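Local coordinates for hypothetical protein AF1704 (Archaeoglobus fulgidus, PDB 1ZBM), which probably converts cyclic dehypoxanthine futalosine into 1,4-dihydroxy-6-naphthoate, a step in the biosynthesis of menaquinone, at residues Asp22-Tyr27 with Ala209-Asn214; Arg52-Ala57 with Asp74-Leu79; Leu119-Glu124 with Trp170-Glu175. All coordinates share one frame; numbering follows the deposited sequence.

Contact 1: residues Asp22-Tyr27 with Ala209-Asn214; sequences DAFMFY and AFAIEN
Phe24 and Ala211 form the middle of this contact. The methyl group of Ala211 lies over one face of the Phe24 ring, displaced toward its rim. Ala211 CB is 3.8 Å from the centroid of the Phe24 ring, a CH-pi contact. The same CB sits 3.5 Å from the backbone O of Phe24, so the small residue fits against both ring and main chain. The far end of the ring reaches the other backbone: Phe24 CZ is 3.3 Å from Ala211 O. CG of Phe24 stands anti to its own nitrogen (chi1 -178°), which carries the ring out from the helix and over to Ala211. Ile212 adds CD1 at the ring edge, 4.5 Å from Phe24 CE2.

The second point of contact is aromatic. Phe210 CE2 meets the edge of the Tyr27 ring, near its plane, 3.4 Å from Tyr27 CE1. The two planes are inclined at 31° and the rings meet obliquely. The phenol oxygen of Tyr27 is hydrogen-bonded to Glu217. Asn214 folds back over Phe210: its ND2 lies above the centre of that ring and also donates to Phe210 O at 3.0 Å. This bond helps keep the amide over the ring. No hydrogen bond crosses between 22-27 and 209-214, so apolar and aromatic contacts join them.

The axes of the 22-27 and 209-213 segments come within 7.9 Å, their directions 105° apart. A residue as small as Ala211 suits this close approach. Helix 20-30 follows strand 11-16, and helix 194-213 lies across it. Helix 215-222 packs against Phe24 and Tyr27 through Ala218 and Tyr221. Met25, a selenomethionine, points away from 209-214 and packs on Met204 and Ile208, earlier in helix 194-213.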
loop_
_atom_site.group_PDB
_atom_site.type_symbol
_atom_site.label_atom_id
_atom_site.label_comp_id
_atom_site.label_asym_id
_atom_site.label_seq_id
_atom_site.Cartn_x
_atom_site.Cartn_y
_atom_site.Cartn_z
ATOM N N ASP A 22 3.619 -7.343 2.690
ATOM C CA ASP A 22 3.786 -7.816 1.318
ATOM C C ASP A 22 4.467 -9.187 1.245
ATOM O O ASP A 22 3.972 -10.091 0.578
ATOM C CB ASP A 22 4.575 -6.792 0.501
ATOM C CG ASP A 22 4.703 -7.184 -0.939
ATOM O OD1 ASP A 22 5.412 -8.176 -1.236
ATOM O OD2 ASP A 22 4.093 -6.507 -1.795
ATOM N N ALA A 23 5.599 -9.339 1.925
ATOM C CA ALA A 23 6.318 -10.608 1.928
ATOM C C ALA A 23 5.385 -11.695 2.457
ATOM O O ALA A 23 5.388 -12.832 1.980
ATOM C CB ALA A 23 7.562 -10.502 2.819
ATOM N N PHE A 24 4.592 -11.320 3.456
ATOM C CA PHE A 24 3.623 -12.202 4.091
ATOM C C PHE A 24 2.667 -12.745 3.023
ATOM O O PHE A 24 2.557 -13.955 2.830
ATOM C CB PHE A 24 2.862 -11.404 5.161
ATOM C CG PHE A 24 1.852 -12.203 5.934
ATOM C CD1 PHE A 24 2.253 -13.083 6.937
ATOM C CD2 PHE A 24 0.498 -12.086 5.648
ATOM C CE1 PHE A 24 1.310 -13.826 7.665
ATOM C CE2 PHE A 24 -0.453 -12.824 6.365
ATOM C CZ PHE A 24 -0.042 -13.703 7.372
HETATM N N MSE A 25 2.006 -11.828 2.322
HETATM C CA MSE A 25 1.066 -12.155 1.258
HETATM C C MSE A 25 1.705 -13.008 0.150
HETATM O O MSE A 25 1.108 -13.986 -0.322
HETATM C CB MSE A 25 0.516 -10.853 0.666
HETATM C CG MSE A 25 -0.554 -11.013 -0.394
HETATM SE SE MSE A 25 -0.913 -9.305 -1.293
HETATM C CE MSE A 25 -1.116 -8.194 0.296
ATOM N N PHE A 26 2.928 -12.657 -0.245
ATOM C CA PHE A 26 3.630 -13.387 -1.314
ATOM C C PHE A 26 4.473 -14.588 -0.894
ATOM O O PHE A 26 5.046 -15.259 -1.751
ATOM C CB PHE A 26 4.538 -12.447 -2.112
ATOM C CG PHE A 26 3.809 -11.574 -3.090
ATOM C CD1 PHE A 26 3.379 -10.311 -2.725
ATOM C CD2 PHE A 26 3.595 -12.002 -4.394
ATOM C CE1 PHE A 26 2.747 -9.478 -3.648
ATOM C CE2 PHE A 26 2.963 -11.182 -5.329
ATOM C CZ PHE A 26 2.543 -9.918 -4.956
ATOM N N TYR A 27 4.548 -14.861 0.407
ATOM C CA TYR A 27 5.344 -15.982 0.899
ATOM C C TYR A 27 5.118 -17.303 0.166
ATOM O O TYR A 27 6.069 -17.929 -0.297
ATOM C CB TYR A 27 5.106 -16.201 2.396
ATOM C CG TYR A 27 5.692 -17.500 2.887
ATOM C CD1 TYR A 27 4.904 -18.646 3.005
ATOM C CD2 TYR A 27 7.057 -17.608 3.154
ATOM C CE1 TYR A 27 5.464 -19.865 3.372
ATOM C CE2 TYR A 27 7.622 -18.822 3.518
ATOM C CZ TYR A 27 6.823 -19.944 3.625
ATOM O OH TYR A 27 7.396 -21.143 3.990
ATOM N N ALA A 209 -4.453 -16.775 0.780
ATOM C CA ALA A 209 -5.165 -17.721 1.626
ATOM C C ALA A 209 -4.162 -18.554 2.418
ATOM O O ALA A 209 -4.387 -18.862 3.590
ATOM C CB ALA A 209 -6.056 -18.628 0.775
ATOM N N PHE A 210 -3.049 -18.911 1.786
ATOM C CA PHE A 210 -2.025 -19.705 2.463
ATOM C C PHE A 210 -1.462 -18.941 3.666
ATOM O O PHE A 210 -1.224 -19.525 4.723
ATOM C CB PHE A 210 -0.870 -20.045 1.513
ATOM C CG PHE A 210 0.227 -20.852 2.166
ATOM C CD1 PHE A 210 0.249 -22.243 2.054
ATOM C CD2 PHE A 210 1.213 -20.222 2.931
ATOM C CE1 PHE A 210 1.232 -22.998 2.698
ATOM C CE2 PHE A 210 2.203 -20.961 3.583
ATOM C CZ PHE A 210 2.212 -22.356 3.466
ATOM N N ALA A 211 -1.242 -17.640 3.493
ATOM C CA ALA A 211 -0.699 -16.815 4.559
ATOM C C ALA A 211 -1.601 -16.766 5.793
ATOM O O ALA A 211 -1.121 -16.836 6.928
ATOM C CB ALA A 211 -0.427 -15.401 4.045
ATOM N N ILE A 212 -2.905 -16.651 5.577
ATOM C CA ILE A 212 -3.865 -16.598 6.680
ATOM C C ILE A 212 -3.946 -17.910 7.466
ATOM O O ILE A 212 -4.101 -17.894 8.686
ATOM C CB ILE A 212 -5.283 -16.239 6.160
ATOM C CG1 ILE A 212 -5.258 -14.836 5.548
ATOM C CG2 ILE A 212 -6.296 -16.293 7.299
ATOM C CD1 ILE A 212 -4.813 -13.759 6.513
ATOM N N GLU A 213 -3.850 -19.034 6.757
ATOM C CA GLU A 213 -3.910 -20.363 7.364
ATOM C C GLU A 213 -2.584 -20.764 7.981
ATOM O O GLU A 213 -2.506 -21.727 8.739
ATOM C CB GLU A 213 -4.312 -21.394 6.313
ATOM C CG GLU A 213 -5.697 -21.154 5.721
ATOM C CD GLU A 213 -5.994 -22.055 4.541
ATOM O OE1 GLU A 213 -5.783 -23.294 4.642
ATOM O OE2 GLU A 213 -6.466 -21.529 3.503
ATOM N N ASN A 214 -1.540 -20.016 7.649
ATOM C CA ASN A 214 -0.209 -20.286 8.167
ATOM C C ASN A 214 0.443 -18.954 8.484
ATOM O O ASN A 214 1.489 -18.623 7.940
ATOM C CB ASN A 214 0.614 -21.032 7.120
ATOM C CG ASN A 214 -0.036 -22.327 6.688
ATOM O OD1 ASN A 214 -0.086 -23.304 7.443
ATOM N ND2 ASN A 214 -0.548 -22.339 5.468
#

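Contact 2: residues Arg52-Ala57 with Asp74-Leu79; sequences RKAFNA and DKYRIL
Ala57 and Lys75 bring the two backbones closest, with CA atoms 6.8 Å apart, and no hydrogen bond spans the gap between 52-57 and 74-79. Tyr76 fills it. It heads strand 76-86 and points toward the turn that follows helix 47-53. CG of Tyr76 is anti to the carbonyl carbon and beside the nitrogen (chi1 -77°), which lays the ring against Ala54 and Ala57.

The ring touches the turn at two places. Along one edge, Tyr76 CE2 lies 3.4 Å from Ala54 O, with the oxygen near the ring plane. A weakly positive ring C-H can face a carbonyl oxygen in this way, though it is no hydrogen bond. Ala54 O also accepts a weak backbone bond from Ala57 N at 3.2 Å, so it faces both the turn and the ring. At the phenol end, Tyr76 OH comes within 3.2 Å of Ala57 CA. Ala57 has left-handed backbone angles (phi 56°, psi 47°), which turn the chain at this point.

The methyl groups do less. Ala57 CB is 4.2 Å and Ala54 CB 4.3 Å from Tyr76 CE2, both at ordinary apolar range. The polar end of Tyr76 is satisfied just beyond the turn, where its hydroxyl bonds to Tyr59 O. That bond ties the tyrosine to the chain leading into strand 61-65. Thr62 of that strand and Arg189 also touch the side chain, while Ala54 packs on Ile64 and Leu72.

Strand 76-86 lies at one margin of a mixed sheet, antiparallel to 181-189. The sheet order is 2-1-3-5-4, as in a lobe of the type II periplasmic-binding-protein fold. Here a tyrosine at the start of the marginal strand closes against the turn after helix 47-53.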
loop_
_atom_site.group_PDB
_atom_site.type_symbol
_atom_site.label_atom_id
_atom_site.label_comp_id
_atom_site.label_asym_id
_atom_site.label_seq_id
_atom_site.Cartn_x
_atom_site.Cartn_y
_atom_site.Cartn_z
ATOM N N ARG A 52 6.009 5.117 -9.883
ATOM C CA ARG A 52 6.635 5.866 -10.957
ATOM C C ARG A 52 6.967 4.996 -12.164
ATOM O O ARG A 52 6.649 5.359 -13.291
ATOM C CB ARG A 52 7.885 6.581 -10.430
ATOM C CG ARG A 52 7.558 7.787 -9.547
ATOM C CD ARG A 52 8.801 8.434 -8.957
ATOM N NE ARG A 52 8.492 9.726 -8.313
ATOM C CZ ARG A 52 8.278 10.865 -8.973
ATOM N NH1 ARG A 52 8.341 10.887 -10.297
ATOM N NH2 ARG A 52 8.003 11.981 -8.313
ATOM N N LYS A 53 7.587 3.842 -11.941
ATOM C CA LYS A 53 7.932 2.955 -13.052
ATOM C C LYS A 53 6.689 2.459 -13.779
ATOM O O LYS A 53 6.766 2.023 -14.926
ATOM C CB LYS A 53 8.734 1.755 -12.557
ATOM C CG LYS A 53 10.153 2.080 -12.159
ATOM C CD LYS A 53 10.927 0.798 -11.985
ATOM C CE LYS A 53 12.420 1.042 -12.021
ATOM N NZ LYS A 53 13.149 -0.261 -11.955
ATOM N N ALA A 54 5.543 2.535 -13.108
ATOM C CA ALA A 54 4.277 2.095 -13.686
ATOM C C ALA A 54 3.828 3.003 -14.829
ATOM O O ALA A 54 2.936 2.648 -15.607
ATOM C CB ALA A 54 3.198 2.043 -12.600
ATOM N N PHE A 55 4.432 4.186 -14.916
ATOM C CA PHE A 55 4.098 5.147 -15.966
ATOM C C PHE A 55 4.695 4.725 -17.302
ATOM O O PHE A 55 4.417 5.334 -18.327
ATOM C CB PHE A 55 4.613 6.535 -15.584
ATOM C CG PHE A 55 3.739 7.248 -14.602
ATOM C CD1 PHE A 55 2.609 7.947 -15.031
ATOM C CD2 PHE A 55 4.016 7.183 -13.240
ATOM C CE1 PHE A 55 1.765 8.564 -14.110
ATOM C CE2 PHE A 55 3.182 7.793 -12.310
ATOM C CZ PHE A 55 2.056 8.487 -12.740
ATOM N N ASN A 56 5.523 3.688 -17.268
ATOM C CA ASN A 56 6.146 3.164 -18.461
ATOM C C ASN A 56 5.652 1.730 -18.742
ATOM O O ASN A 56 6.082 1.084 -19.706
ATOM C CB ASN A 56 7.675 3.189 -18.311
ATOM C CG ASN A 56 8.243 4.609 -18.218
ATOM O OD1 ASN A 56 8.280 5.347 -19.207
ATOM N ND2 ASN A 56 8.682 4.993 -17.024
ATOM N N ALA A 57 4.738 1.237 -17.909
ATOM C CA ALA A 57 4.192 -0.117 -18.070
ATOM C C ALA A 57 5.347 -1.109 -18.086
ATOM O O ALA A 57 5.420 -1.996 -18.939
ATOM C CB ALA A 57 3.392 -0.219 -19.364
ATOM N N ASP A 74 -5.116 3.363 -17.963
ATOM C CA ASP A 74 -5.200 3.190 -19.411
ATOM C C ASP A 74 -4.417 1.952 -19.850
ATOM O O ASP A 74 -4.813 1.231 -20.771
ATOM C CB ASP A 74 -4.661 4.433 -20.143
ATOM C CG ASP A 74 -3.245 4.812 -19.723
ATOM O OD1 ASP A 74 -2.994 4.955 -18.500
ATOM O OD2 ASP A 74 -2.370 4.988 -20.614
ATOM N N LYS A 75 -3.303 1.707 -19.173
ATOM C CA LYS A 75 -2.457 0.566 -19.488
ATOM C C LYS A 75 -2.585 -0.561 -18.458
ATOM O O LYS A 75 -2.210 -1.705 -18.725
ATOM C CB LYS A 75 -0.998 1.017 -19.576
ATOM C CG LYS A 75 -0.664 1.850 -20.812
ATOM C CD LYS A 75 -0.990 1.091 -22.094
ATOM C CE LYS A 75 -0.213 1.639 -23.275
ATOM N NZ LYS A 75 -0.215 3.122 -23.288
ATOM N N TYR A 76 -3.130 -0.235 -17.293
ATOM C CA TYR A 76 -3.282 -1.203 -16.215
ATOM C C TYR A 76 -4.713 -1.308 -15.710
ATOM O O TYR A 76 -5.479 -0.354 -15.816
ATOM C CB TYR A 76 -2.390 -0.795 -15.039
ATOM C CG TYR A 76 -0.913 -1.103 -15.201
ATOM C CD1 TYR A 76 -0.427 -2.398 -15.006
ATOM C CD2 TYR A 76 -0.004 -0.102 -15.544
ATOM C CE1 TYR A 76 0.926 -2.692 -15.147
ATOM C CE2 TYR A 76 1.351 -0.382 -15.691
ATOM C CZ TYR A 76 1.810 -1.682 -15.493
ATOM O OH TYR A 76 3.134 -1.971 -15.667
ATOM N N ARG A 77 -5.079 -2.466 -15.170
ATOM C CA ARG A 77 -6.405 -2.619 -14.580
ATOM C C ARG A 77 -6.199 -3.209 -13.192
ATOM O O ARG A 77 -5.180 -3.854 -12.930
ATOM C CB ARG A 77 -7.308 -3.527 -15.409
ATOM C CG ARG A 77 -7.088 -5.002 -15.233
ATOM C CD ARG A 77 -8.186 -5.763 -15.949
ATOM N NE ARG A 77 -7.909 -7.191 -16.011
ATOM C CZ ARG A 77 -7.976 -8.014 -14.971
ATOM N NH1 ARG A 77 -8.315 -7.551 -13.770
ATOM N NH2 ARG A 77 -7.712 -9.305 -15.138
ATOM N N ILE A 78 -7.155 -2.981 -12.301
ATOM C CA ILE A 78 -7.043 -3.475 -10.940
ATOM C C ILE A 78 -7.295 -4.966 -10.843
ATOM O O ILE A 78 -8.294 -5.473 -11.350
ATOM C CB ILE A 78 -8.020 -2.762 -10.003
ATOM C CG1 ILE A 78 -7.848 -1.244 -10.135
ATOM C CG2 ILE A 78 -7.740 -3.183 -8.565
ATOM C CD1 ILE A 78 -9.016 -0.445 -9.581
ATOM N N LEU A 79 -6.374 -5.678 -10.200
ATOM C CA LEU A 79 -6.531 -7.125 -10.031
ATOM C C LEU A 79 -7.423 -7.368 -8.809
ATOM O O LEU A 79 -7.279 -6.703 -7.789
ATOM C CB LEU A 79 -5.161 -7.766 -9.841
ATOM C CG LEU A 79 -5.115 -9.269 -10.034
ATOM C CD1 LEU A 79 -5.319 -9.636 -11.511
ATOM C CD2 LEU A 79 -3.743 -9.761 -9.550
#

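Contact 3: residues Leu119-Glu124 with Trp170-Glu175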
loop_
_atom_site.group_PDB
_atom_site.type_symbol
_atom_site.label_atom_id
_atom_site.label_comp_id
_atom_site.label_asym_id
_atom_site.label_seq_id
_atom_site.Cartn_x
_atom_site.Cartn_y
_atom_site.Cartn_z
ATOM N N LEU A 119 -3.821 13.292 2.454
ATOM C CA LEU A 119 -3.306 14.452 3.159
ATOM C C LEU A 119 -3.667 15.719 2.387
ATOM O O LEU A 119 -4.185 16.677 2.959
ATOM C CB LEU A 119 -1.783 14.345 3.321
ATOM C CG LEU A 119 -1.046 15.502 4.028
ATOM C CD1 LEU A 119 -1.570 15.652 5.446
ATOM C CD2 LEU A 119 0.460 15.234 4.049
ATOM N N LYS A 120 -3.406 15.714 1.082
ATOM C CA LYS A 120 -3.711 16.852 0.223
ATOM C C LYS A 120 -5.202 17.190 0.213
ATOM O O LYS A 120 -5.582 18.293 -0.163
ATOM C CB LYS A 120 -3.212 16.569 -1.199
ATOM C CG LYS A 120 -1.679 16.494 -1.308
ATOM C CD LYS A 120 -1.225 15.620 -2.465
ATOM C CE LYS A 120 -1.675 16.179 -3.797
ATOM N NZ LYS A 120 -1.499 15.169 -4.883
ATOM N N LEU A 121 -6.044 16.243 0.622
ATOM C CA LEU A 121 -7.487 16.470 0.681
ATOM C C LEU A 121 -7.912 16.966 2.056
ATOM O O LEU A 121 -8.883 17.696 2.182
ATOM C CB LEU A 121 -8.247 15.177 0.383
ATOM C CG LEU A 121 -8.300 14.687 -1.064
ATOM C CD1 LEU A 121 -8.819 13.271 -1.069
ATOM C CD2 LEU A 121 -9.200 15.600 -1.896
ATOM N N ALA A 122 -7.192 16.557 3.092
ATOM C CA ALA A 122 -7.537 16.963 4.451
ATOM C C ALA A 122 -6.939 18.323 4.812
ATOM O O ALA A 122 -7.546 19.083 5.558
ATOM C CB ALA A 122 -7.069 15.897 5.444
ATOM N N VAL A 123 -5.747 18.613 4.289
ATOM C CA VAL A 123 -5.040 19.874 4.538
ATOM C C VAL A 123 -4.711 20.450 3.163
ATOM O O VAL A 123 -3.781 19.992 2.500
ATOM C CB VAL A 123 -3.725 19.629 5.317
ATOM C CG1 VAL A 123 -3.183 20.939 5.879
ATOM C CG2 VAL A 123 -3.961 18.626 6.434
ATOM N N GLU A 124 -5.482 21.446 2.730
ATOM C CA GLU A 124 -5.286 22.039 1.411
ATOM C C GLU A 124 -4.246 23.135 1.328
ATOM O O GLU A 124 -4.243 23.926 0.385
ATOM C CB GLU A 124 -6.621 22.552 0.874
ATOM C CG GLU A 124 -7.495 23.198 1.917
ATOM C CD GLU A 124 -8.905 23.367 1.423
ATOM O OE1 GLU A 124 -9.490 22.354 0.972
ATOM O OE2 GLU A 124 -9.431 24.501 1.483
ATOM N N TRP A 170 -7.635 7.943 8.660
ATOM C CA TRP A 170 -8.835 7.132 8.602
ATOM C C TRP A 170 -10.011 7.891 9.200
ATOM O O TRP A 170 -11.117 7.819 8.674
ATOM C CB TRP A 170 -8.680 5.795 9.332
ATOM C CG TRP A 170 -10.022 5.184 9.631
ATOM C CD1 TRP A 170 -10.727 5.298 10.794
ATOM C CD2 TRP A 170 -10.866 4.465 8.720
ATOM N NE1 TRP A 170 -11.953 4.703 10.664
ATOM C CE2 TRP A 170 -12.069 4.183 9.400
ATOM C CE3 TRP A 170 -10.725 4.038 7.390
ATOM C CZ2 TRP A 170 -13.131 3.483 8.800
ATOM C CZ3 TRP A 170 -11.783 3.343 6.792
ATOM C CH2 TRP A 170 -12.968 3.077 7.500
ATOM N N ASP A 171 -9.797 8.615 10.296
ATOM C CA ASP A 171 -10.916 9.354 10.874
ATOM C C ASP A 171 -11.388 10.388 9.876
ATOM O O ASP A 171 -12.587 10.650 9.745
ATOM C CB ASP A 171 -10.528 10.062 12.167
ATOM C CG ASP A 171 -10.154 9.105 13.251
ATOM O OD1 ASP A 171 -10.797 8.033 13.344
ATOM O OD2 ASP A 171 -9.221 9.426 14.019
ATOM N N TRP A 172 -10.437 10.983 9.169
ATOM C CA TRP A 172 -10.784 11.989 8.184
ATOM C C TRP A 172 -11.574 11.382 7.033
ATOM O O TRP A 172 -12.526 11.989 6.542
ATOM C CB TRP A 172 -9.538 12.651 7.616
ATOM C CG TRP A 172 -9.891 13.677 6.597
ATOM C CD1 TRP A 172 -10.183 14.984 6.824
ATOM C CD2 TRP A 172 -10.047 13.462 5.186
ATOM N NE1 TRP A 172 -10.513 15.602 5.641
ATOM C CE2 TRP A 172 -10.442 14.691 4.621
ATOM C CE3 TRP A 172 -9.900 12.343 4.348
ATOM C CZ2 TRP A 172 -10.683 14.845 3.248
ATOM C CZ3 TRP A 172 -10.140 12.494 2.984
ATOM C CH2 TRP A 172 -10.531 13.739 2.450
ATOM N N TRP A 173 -11.170 10.191 6.598
ATOM C CA TRP A 173 -11.843 9.523 5.489
ATOM C C TRP A 173 -13.225 9.046 5.887
ATOM O O TRP A 173 -14.162 9.098 5.093
ATOM C CB TRP A 173 -11.011 8.341 4.994
ATOM C CG TRP A 173 -11.781 7.322 4.200
ATOM C CD1 TRP A 173 -12.386 6.187 4.676
ATOM C CD2 TRP A 173 -11.958 7.303 2.774
ATOM N NE1 TRP A 173 -12.912 5.455 3.628
ATOM C CE2 TRP A 173 -12.662 6.118 2.458
ATOM C CE3 TRP A 173 -11.579 8.170 1.735
ATOM C CZ2 TRP A 173 -12.994 5.779 1.145
ATOM C CZ3 TRP A 173 -11.913 7.830 0.421
ATOM C CH2 TRP A 173 -12.613 6.642 0.143
ATOM N N SER A 174 -13.336 8.579 7.122
ATOM C CA SER A 174 -14.590 8.087 7.640
ATOM C C SER A 174 -15.622 9.224 7.643
ATOM O O SER A 174 -16.817 8.989 7.478
ATOM C CB SER A 174 -14.370 7.535 9.045
ATOM O OG SER A 174 -15.494 6.788 9.476
ATOM N N GLU A 175 -15.155 10.455 7.812
ATOM C CA GLU A 175 -16.046 11.605 7.807
ATOM C C GLU A 175 -16.489 11.949 6.386
ATOM O O GLU A 175 -17.485 12.653 6.191
ATOM C CB GLU A 175 -15.363 12.821 8.450
ATOM C CG GLU A 175 -15.277 12.754 9.973
ATOM C CD GLU A 175 -14.458 13.887 10.584
ATOM O OE1 GLU A 175 -14.231 14.916 9.903
ATOM O OE2 GLU A 175 -14.051 13.755 11.762
HETATM O O HOH W 1 -10.855 18.561 4.993
#
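The indole of Trp172 carries Ala122 on one face and a water at its edge. Ala122 CB sits 3.5 Å from the centroid of the five-membered ring and only 10° off its normal, a well-centred CH-pi contact. The six-membered part reaches Leu121, one residue back along helix 114-122. There Trp172 CH2 is 3.4 Å from Leu121 CB, and the two side chains cross at about a right angle. Trp172 CZ2 also lies 3.5 Å from Leu121 O. The extended first torsion of Trp172 (chi1 180°) sends the indole straight out to the end of helix 114-122. The contact thus joins the C-terminal end of that helix to helix 169-174, which follows strand 164-168.

Water 1 lies in the ring plane and accepts from Trp172 NE1 at 3.0 Å. It donates a weak bond of 3.4 Å to Ala122 O. Met263 of helix 251-265 also touches the indole. A leucine in place of Trp172 would probably leave water 1 without its N-H donor and the methyl of Ala122 without its aromatic face.

No direct hydrogen bond joins the segments. The contact is therefore largely apolar, and the indole N-H is satisfied through the bridging water.

Overall arrangement
Contacts 1 and 2 belong to the part of the chain built round the sheet with strands 11-16 and 76-86. Contact 3 lies by the other sheet, next to strand 164-168. The centres of contacts 1 and 2 are 24 Å apart, those of 2 and 3 are 26 Å apart, and those of 1 and 3 are 31 Å apart, on opposite sides of the chain's centre. None touches another. Contact 1 closes a long loop that encloses contact 2 and then contact 3. Two sheets fit the two-lobed fold of periplasmic binding proteins. Helix 114-122 of contact 3 begins at Thr114, a predicted substrate-binding residue; contacts 1 and 2 lie away from the predicted sites.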